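Cell wall surface anchor family protein (Streptococcus agalactiae serogroup V, PDB 3PF2) serves as the major (backbone) pilin building the shaft of the type 1 pilus of group B Streptococcus, here as a calcium-binding 35-kDa C-terminal fragment. Local coordinates at residues Asp19-Ile25 against Pro177-Thr181; Glu249-Tyr255 against Val290-Tyr295. All coordinates share one frame; numbering follows the deposited sequence.

Interaction 1 of 2, residues Asp19-Ile25 against Pro177-Thr181; sequences DDAGYTI and PEVHT. With CA (calcium ion), chain B.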
ATOM      1  N   ASP A  19       1.640  -1.893  11.513  1.00 10.03           N
ATOM      2  CA  ASP A  19       1.195  -0.548  11.159  1.00  9.81           C
ATOM      3  C   ASP A  19       1.990   0.125  10.038  1.00 10.22           C
ATOM      4  O   ASP A  19       1.652   1.236   9.622  1.00 10.49           O
ATOM      5  CB  ASP A  19       1.196   0.355  12.404  1.00 10.50           C
ATOM      6  CG  ASP A  19       0.158  -0.072  13.440  1.00 10.71           C
ATOM      7  OD1 ASP A  19      -1.016  -0.207  13.051  1.00  9.21           O
ATOM      8  OD2 ASP A  19       0.516  -0.287  14.634  1.00 12.00           O
ATOM      9  N   ASP A  20       3.037  -0.539   9.544  1.00  9.69           N
ATOM     10  CA  ASP A  20       3.906   0.082   8.543  1.00 10.52           C
ATOM     11  C   ASP A  20       4.394  -0.989   7.598  1.00 10.32           C
ATOM     12  O   ASP A  20       4.855  -2.041   8.038  1.00 11.74           O
ATOM     13  CB  ASP A  20       5.134   0.701   9.230  1.00 10.65           C
ATOM     14  CG  ASP A  20       4.768   1.837  10.165  1.00 10.92           C
ATOM     15  OD1 ASP A  20       4.608   2.981   9.684  1.00 12.64           O
ATOM     16  OD2 ASP A  20       4.663   1.579  11.394  1.00 12.64           O
ATOM     17  N   ALA A  21       4.306  -0.714   6.303  1.00 10.56           N
ATOM     18  CA  ALA A  21       4.747  -1.669   5.290  1.00  9.91           C
ATOM     19  C   ALA A  21       5.144  -0.982   4.000  1.00  9.65           C
ATOM     20  O   ALA A  21       4.617   0.074   3.662  1.00  9.46           O
ATOM     21  CB  ALA A  21       3.656  -2.699   5.012  1.00 10.76           C
ATOM     22  N   GLY A  22       6.079  -1.608   3.285  1.00  9.49           N
ATOM     23  CA  GLY A  22       6.542  -1.097   1.994  1.00  9.84           C
ATOM     24  C   GLY A  22       6.176  -2.046   0.863  1.00  9.68           C
ATOM     25  O   GLY A  22       6.282  -3.283   1.003  1.00  9.74           O
ATOM     26  N   TYR A  23       5.735  -1.468  -0.256  1.00  9.26           N
ATOM     27  CA  TYR A  23       5.245  -2.263  -1.396  1.00 10.43           C
ATOM     28  C   TYR A  23       5.663  -1.685  -2.717  1.00 10.16           C
ATOM     29  O   TYR A  23       5.892  -0.488  -2.848  1.00 11.11           O
ATOM     30  CB  TYR A  23       3.714  -2.350  -1.389  1.00  9.39           C
ATOM     31  CG  TYR A  23       3.149  -3.160  -0.262  1.00 10.09           C
ATOM     32  CD1 TYR A  23       3.202  -4.545  -0.290  1.00  9.22           C
ATOM     33  CD2 TYR A  23       2.563  -2.533   0.845  1.00  9.92           C
ATOM     34  CE1 TYR A  23       2.683  -5.317   0.750  1.00 10.84           C
ATOM     35  CE2 TYR A  23       2.033  -3.287   1.885  1.00 10.54           C
ATOM     36  CZ  TYR A  23       2.109  -4.670   1.842  1.00 10.36           C
ATOM     37  OH  TYR A  23       1.587  -5.422   2.873  1.00 10.06           O
ATOM     38  N   THR A  24       5.745  -2.564  -3.707  1.00 11.10           N
ATOM     39  CA  THR A  24       5.878  -2.168  -5.096  1.00 11.63           C
ATOM     40  C   THR A  24       4.503  -1.754  -5.609  1.00 11.74           C
ATOM     41  O   THR A  24       3.490  -2.350  -5.236  1.00 11.95           O
ATOM     42  CB  THR A  24       6.469  -3.332  -5.896  1.00 11.83           C
ATOM     43  OG1 THR A  24       7.824  -3.527  -5.479  1.00 12.19           O
ATOM     44  CG2 THR A  24       6.444  -3.090  -7.414  1.00 11.76           C
ATOM     45  N   ILE A  25       4.477  -0.707  -6.426  1.00 12.26           N
ATOM     46  CA  ILE A  25       3.229  -0.214  -7.023  1.00 12.66           C
ATOM     47  C   ILE A  25       2.521  -1.359  -7.743  1.00 13.18           C
ATOM     48  O   ILE A  25       3.147  -2.115  -8.482  1.00 12.90           O
ATOM     49  CB  ILE A  25       3.491   0.969  -7.980  1.00 12.62           C
ATOM     50  CG1 ILE A  25       3.745   2.244  -7.159  1.00 12.42           C
ATOM     51  CG2 ILE A  25       2.309   1.141  -8.976  1.00 13.80           C
ATOM     52  CD1 ILE A  25       4.053   3.526  -7.992  1.00 13.88           C
ATOM     53  N   PRO A 177      -2.114   3.595  10.327  1.00  9.63           N
ATOM     54  CA  PRO A 177      -1.066   2.834   9.620  1.00  9.07           C
ATOM     55  C   PRO A 177      -0.697   3.498   8.301  1.00  8.94           C
ATOM     56  O   PRO A 177      -1.419   4.376   7.825  1.00  9.23           O
ATOM     57  CB  PRO A 177      -1.732   1.475   9.375  1.00  8.48           C
ATOM     58  CG  PRO A 177      -3.210   1.807   9.244  1.00  8.32           C
ATOM     59  CD  PRO A 177      -3.444   2.971  10.208  1.00  9.26           C
ATOM     60  N   GLU A 178       0.423   3.087   7.691  1.00  8.89           N
ATOM     61  CA  GLU A 178       0.850   3.688   6.421  1.00  8.84           C
ATOM     62  C   GLU A 178       1.619   2.705   5.562  1.00  8.55           C
ATOM     63  O   GLU A 178       2.223   1.745   6.080  1.00  9.19           O
ATOM     64  CB  GLU A 178       1.716   4.945   6.644  1.00  8.45           C
ATOM     65  CG  GLU A 178       3.022   4.709   7.423  1.00  9.27           C
ATOM     66  CD  GLU A 178       4.170   4.145   6.582  1.00  9.05           C
ATOM     67  OE1 GLU A 178       4.246   4.435   5.366  1.00 10.01           O
ATOM     68  OE2 GLU A 178       5.024   3.409   7.142  1.00 11.12           O
ATOM     69  N   VAL A 179       1.586   2.958   4.260  1.00  9.28           N
ATOM     70  CA  VAL A 179       2.437   2.234   3.318  1.00  9.12           C
ATOM     71  C   VAL A 179       3.288   3.188   2.503  1.00  9.37           C
ATOM     72  O   VAL A 179       3.015   4.398   2.415  1.00  9.74           O
ATOM     73  CB  VAL A 179       1.626   1.313   2.373  1.00  9.03           C
ATOM     74  CG1 VAL A 179       0.920   0.228   3.158  1.00  8.62           C
ATOM     75  CG2 VAL A 179       0.621   2.141   1.520  1.00  8.52           C
ATOM     76  N   HIS A 180       4.312   2.646   1.854  1.00  9.61           N
ATOM     77  CA  HIS A 180       5.201   3.501   1.062  1.00  9.91           C
ATOM     78  C   HIS A 180       5.815   2.683  -0.050  1.00 10.40           C
ATOM     79  O   HIS A 180       5.942   1.460   0.079  1.00  9.88           O
ATOM     80  CB  HIS A 180       6.308   4.069   1.951  1.00 10.84           C
ATOM     81  CG  HIS A 180       6.808   3.080   2.952  1.00  9.41           C
ATOM     82  ND1 HIS A 180       6.288   2.993   4.228  1.00  9.87           N
ATOM     83  CD2 HIS A 180       7.726   2.088   2.847  1.00 11.09           C
ATOM     84  CE1 HIS A 180       6.883   2.011   4.874  1.00  9.31           C
ATOM     85  NE2 HIS A 180       7.747   1.430   4.055  1.00 10.26           N
ATOM     86  N   THR A 181       6.218   3.390  -1.104  1.00 10.80           N
ATOM     87  CA  THR A 181       6.905   2.817  -2.262  1.00 10.73           C
ATOM     88  C   THR A 181       7.981   3.816  -2.671  1.00 10.86           C
ATOM     89  O   THR A 181       7.879   4.980  -2.325  1.00 11.26           O
ATOM     90  CB  THR A 181       5.898   2.534  -3.424  1.00 11.53           C
ATOM     91  OG1 THR A 181       6.512   1.692  -4.407  1.00 10.62           O
ATOM     92  CG2 THR A 181       5.368   3.808  -4.089  1.00 10.85           C
TER
HETATM   93 CA    CA B   1      -3.110  -0.158  14.027  1.00 11.25          CA
HETATM   94  O   HOH W   1      -1.820  -0.692  15.965  1.00 11.78           O
HETATM   95  O   HOH W   2      -2.396   2.098  14.039  1.00 13.05           O
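Thr181 OG1 donates to Tyr23 O at 2.8 Å, approaching in the carbonyl plane. A chi1 of -166° sets OG1 anti to the backbone N and turned toward Tyr23 O. Strands 20-22 and 178-180 run parallel. Their backbones are joined by Tyr23 N to His180 O (3.0 Å), Ala21 N to Glu178 O, and Glu178 N to Asp19 O. The bond from His180 N to Ala21 O is weak.

On the Asp20 and Glu178 face, His180 ND1 donates to Glu178 OE1 at 2.7 Å. It meets the syn lone pair, and OE1 lies in the ring plane. The other carboxylate oxygen, Glu178 OE2, is 2.6 Å from Asp20 OD1, with the two carboxylate planes 44° apart. One face of the imidazole lies over Ala21 O. Gly22 leaves room for this ring, and its CA is 3.5 Å from His180 NE2.

Asp19 OD1 binds calcium at 2.3 Å. Asp10, Lys11, Asp12 and two waters also bind this ion.

The Ala21 and Val179 face is apolar. Val179 CG1 touches the edge of the Tyr23 ring, 3.9 Å from CE2. Ile140 and Val13 pack against this side.

His180 NE2 is hydrogen-bonded to Ala256 O. With both ring nitrogens facing acceptors, the imidazole is probably cationic. The acid pair probably shares a proton, leaving about one negative charge for His180 to balance.

Interaction 2 of 2, residues Glu249-Tyr255 against Val290-Tyr295; sequences EIKGLAY and VSQTSY
Tyr255 and Val290 form the tight half of this contact in the prealbumin-like domain. It joins strand 247-253 and the residues after it to the loop following strand 286-290, which holds the type I beta turn Ser291-Ser294. Val290 CG1 reaches Tyr255 CB at 3.8 Å, and its CG2 touches Leu253 CD1 more loosely. Tyr268 of strand 266-274 packs on both Leu253 and Val290.

The Tyr255 ring turns over the backbone of the beta turn. Its chi1 of 75° places CG between the backbone N and the carbonyl carbon, with one ring face above Ser291 C. Tyr255 CE1 comes within 3.4 Å of Gln292 N. The phenol OH is hydrogen-bonded outside the contact, to Ala261 O.

Within the turn, Ser291 OG accepts from Thr293 N, making an ST turn. Ser291 N donates to Ser294 OG at 2.8 Å.

Gln292, Glu249 and Lys251 are partly exposed and make the looser side. Gln292 contributes CB near Tyr255 OH, while its amide leads away. Tyr295 itself is buried and closely held. The Glu249 carboxylate stands 84° from its ring, at the ring edge. Glu249 OE2 pairs with Arg185, and Lys251 NZ forms a salt bridge with Asp305.

Tyr295 OH donates to Glu249 OE1 at 2.6 Å, from 36° above the carboxylate plane, and accepts a weak bond from Lys251 NZ at 3.3 Å.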
ATOM      1  N   GLU A 249      15.012   6.046 -15.208  1.00 12.18           N
ATOM      2  CA  GLU A 249      14.457   5.943 -13.853  1.00 12.34           C
ATOM      3  C   GLU A 249      13.597   4.700 -13.716  1.00 12.19           C
ATOM      4  O   GLU A 249      13.146   4.133 -14.711  1.00 11.97           O
ATOM      5  CB  GLU A 249      13.580   7.166 -13.541  1.00 13.26           C
ATOM      6  CG  GLU A 249      14.299   8.516 -13.599  1.00 14.47           C
ATOM      7  CD  GLU A 249      13.392   9.676 -13.280  1.00 15.14           C
ATOM      8  OE1 GLU A 249      12.156   9.468 -13.180  1.00 15.78           O
ATOM      9  OE2 GLU A 249      13.927  10.797 -13.122  1.00 17.23           O
ATOM     10  N   ILE A 250      13.377   4.266 -12.474  1.00 11.56           N
ATOM     11  CA  ILE A 250      12.338   3.283 -12.190  1.00 11.29           C
ATOM     12  C   ILE A 250      11.523   3.834 -11.022  1.00 11.70           C
ATOM     13  O   ILE A 250      12.089   4.299 -10.026  1.00 11.67           O
ATOM     14  CB  ILE A 250      12.922   1.865 -11.903  1.00 11.25           C
ATOM     15  CG1 ILE A 250      11.806   0.835 -11.654  1.00 12.50           C
ATOM     16  CG2 ILE A 250      13.893   1.893 -10.716  1.00 10.89           C
ATOM     17  CD1 ILE A 250      10.950   0.523 -12.884  1.00 12.44           C
ATOM     18  N   LYS A 251      10.201   3.785 -11.152  1.00 11.51           N
ATOM     19  CA  LYS A 251       9.308   4.327 -10.127  1.00 11.40           C
ATOM     20  C   LYS A 251       8.409   3.239  -9.566  1.00 11.73           C
ATOM     21  O   LYS A 251       7.795   2.473 -10.314  1.00 12.83           O
ATOM     22  CB  LYS A 251       8.451   5.475 -10.683  1.00 11.07           C
ATOM     23  CG  LYS A 251       9.266   6.617 -11.292  1.00 12.90           C
ATOM     24  CD  LYS A 251       8.401   7.798 -11.710  1.00 14.22           C
ATOM     25  CE  LYS A 251       7.982   8.618 -10.499  1.00 16.40           C
ATOM     26  NZ  LYS A 251       7.453   9.977 -10.859  1.00 18.58           N
ATOM     27  N   GLY A 252       8.354   3.163  -8.243  1.00 11.35           N
ATOM     28  CA  GLY A 252       7.376   2.302  -7.594  1.00 11.14           C
ATOM     29  C   GLY A 252       7.870   0.947  -7.133  1.00 11.36           C
ATOM     30  O   GLY A 252       7.133  -0.032  -7.189  1.00 11.61           O
ATOM     31  N   LEU A 253       9.123   0.869  -6.694  1.00 11.26           N
ATOM     32  CA  LEU A 253       9.619  -0.354  -6.074  1.00 11.18           C
ATOM     33  C   LEU A 253       9.585  -0.313  -4.550  1.00 11.06           C
ATOM     34  O   LEU A 253       9.893   0.713  -3.936  1.00 11.65           O
ATOM     35  CB  LEU A 253      11.054  -0.652  -6.519  1.00 11.72           C
ATOM     36  CG  LEU A 253      11.272  -0.757  -8.024  1.00 11.21           C
ATOM     37  CD1 LEU A 253      12.785  -0.852  -8.272  1.00 11.91           C
ATOM     38  CD2 LEU A 253      10.521  -1.949  -8.651  1.00 12.93           C
ATOM     39  N   ALA A 254       9.272  -1.459  -3.947  1.00 11.11           N
ATOM     40  CA  ALA A 254       9.219  -1.569  -2.488  1.00 10.27           C
ATOM     41  C   ALA A 254      10.548  -1.225  -1.831  1.00 10.74           C
ATOM     42  O   ALA A 254      11.603  -1.556  -2.353  1.00  9.98           O
ATOM     43  CB  ALA A 254       8.803  -2.984  -2.075  1.00 10.07           C
ATOM     44  N   TYR A 255      10.486  -0.577  -0.675  1.00 10.68           N
ATOM     45  CA  TYR A 255      11.644  -0.480   0.222  1.00 10.05           C
ATOM     46  C   TYR A 255      11.026  -0.451   1.618  1.00  9.75           C
ATOM     47  O   TYR A 255       9.799  -0.287   1.748  1.00  9.82           O
ATOM     48  CB  TYR A 255      12.490   0.785  -0.066  1.00 10.58           C
ATOM     49  CG  TYR A 255      11.832   2.043   0.454  1.00 10.93           C
ATOM     50  CD1 TYR A 255      12.247   2.627   1.656  1.00 11.38           C
ATOM     51  CD2 TYR A 255      10.740   2.600  -0.214  1.00 11.90           C
ATOM     52  CE1 TYR A 255      11.602   3.751   2.173  1.00 11.41           C
ATOM     53  CE2 TYR A 255      10.094   3.729   0.280  1.00 11.52           C
ATOM     54  CZ  TYR A 255      10.532   4.294   1.479  1.00 11.70           C
ATOM     55  OH  TYR A 255       9.878   5.400   1.956  1.00 11.88           O
ATOM     56  N   VAL A 290      16.922   1.340  -3.221  1.00 10.75           N
ATOM     57  CA  VAL A 290      15.744   2.175  -3.110  1.00 10.41           C
ATOM     58  C   VAL A 290      15.532   2.461  -1.628  1.00 10.65           C
ATOM     59  O   VAL A 290      15.494   1.530  -0.811  1.00 10.50           O
ATOM     60  CB  VAL A 290      14.505   1.462  -3.687  1.00  9.74           C
ATOM     61  CG1 VAL A 290      13.244   2.314  -3.442  1.00 10.60           C
ATOM     62  CG2 VAL A 290      14.698   1.228  -5.182  1.00 10.73           C
ATOM     63  N   SER A 291      15.445   3.748  -1.293  1.00 10.74           N
ATOM     64  CA  SER A 291      15.282   4.212   0.091  1.00 11.52           C
ATOM     65  C   SER A 291      14.223   5.303   0.135  1.00 11.50           C
ATOM     66  O   SER A 291      13.612   5.624  -0.877  1.00 10.40           O
ATOM     67  CB  SER A 291      16.600   4.793   0.597  1.00 11.62           C
ATOM     68  OG  SER A 291      16.878   6.039  -0.046  1.00 13.58           O
ATOM     69  N   GLN A 292      14.026   5.910   1.302  1.00 10.78           N
ATOM     70  CA  GLN A 292      13.106   7.036   1.380  1.00 11.67           C
ATOM     71  C   GLN A 292      13.514   8.192   0.453  1.00 11.62           C
ATOM     72  O   GLN A 292      12.655   8.897  -0.085  1.00 12.07           O
ATOM     73  CB  GLN A 292      13.009   7.540   2.818  1.00 11.52           C
ATOM     74  CG  GLN A 292      12.053   8.720   2.964  1.00 14.47           C
ATOM     75  CD  GLN A 292      11.957   9.215   4.382  1.00 18.16           C
ATOM     76  OE1 GLN A 292      12.957   9.356   5.068  1.00 20.29           O
ATOM     77  NE2 GLN A 292      10.741   9.468   4.829  1.00 24.24           N
ATOM     78  N   THR A 293      14.818   8.357   0.249  1.00 11.88           N
ATOM     79  CA  THR A 293      15.343   9.550  -0.413  1.00 12.31           C
ATOM     80  C   THR A 293      16.070   9.278  -1.735  1.00 12.05           C
ATOM     81  O   THR A 293      16.844  10.118  -2.209  1.00 12.77           O
ATOM     82  CB  THR A 293      16.282  10.359   0.534  1.00 12.37           C
ATOM     83  OG1 THR A 293      17.380   9.523   0.956  1.00 14.04           O
ATOM     84  CG2 THR A 293      15.516  10.851   1.758  1.00 14.16           C
ATOM     85  N   SER A 294      15.811   8.128  -2.345  1.00 11.32           N
ATOM     86  CA  SER A 294      16.512   7.759  -3.585  1.00 11.44           C
ATOM     87  C   SER A 294      15.831   8.298  -4.845  1.00 11.21           C
ATOM     88  O   SER A 294      16.327   8.110  -5.955  1.00 10.98           O
ATOM     89  CB  SER A 294      16.707   6.224  -3.665  1.00 10.62           C
ATOM     90  OG  SER A 294      15.479   5.534  -3.498  1.00 11.26           O
ATOM     91  N   TYR A 295      14.692   8.979  -4.680  1.00 11.83           N
ATOM     92  CA  TYR A 295      13.994   9.556  -5.828  1.00 12.59           C
ATOM     93  C   TYR A 295      13.712  11.038  -5.558  1.00 12.47           C
ATOM     94  O   TYR A 295      14.066  11.894  -6.355  1.00 12.83           O
ATOM     95  CB  TYR A 295      12.697   8.802  -6.179  1.00 12.71           C
ATOM     96  CG  TYR A 295      12.152   9.241  -7.533  1.00 12.56           C
ATOM     97  CD1 TYR A 295      12.606   8.648  -8.712  1.00 14.19           C
ATOM     98  CD2 TYR A 295      11.206  10.262  -7.630  1.00 14.13           C
ATOM     99  CE1 TYR A 295      12.127   9.054  -9.952  1.00 14.76           C
ATOM    100  CE2 TYR A 295      10.712  10.670  -8.858  1.00 13.14           C
ATOM    101  CZ  TYR A 295      11.186  10.066 -10.019  1.00 15.78           C
ATOM    102  OH  TYR A 295      10.711  10.462 -11.247  1.00 14.63           O
TER

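The centres of the two interactions lie about 12 Å apart. Along the chain they come in series: both segments of interaction 1 precede those of interaction 2. Strand 178-190 relates them: its start pairs in parallel with strand 20-22, and it also runs antiparallel to strand 247-253 in the same mixed sheet. The segments touch directly, since Ile25 N probably bonds to Gly252 O at 2.8 Å and Thr24 OG1 to Ala254 N. The His180 and Tyr255 rings also meet. Residues near the calcium site are thus linked through one sheet to the prealbumin-like domain, an arrangement consistent with a firm junction in the elongated pilin.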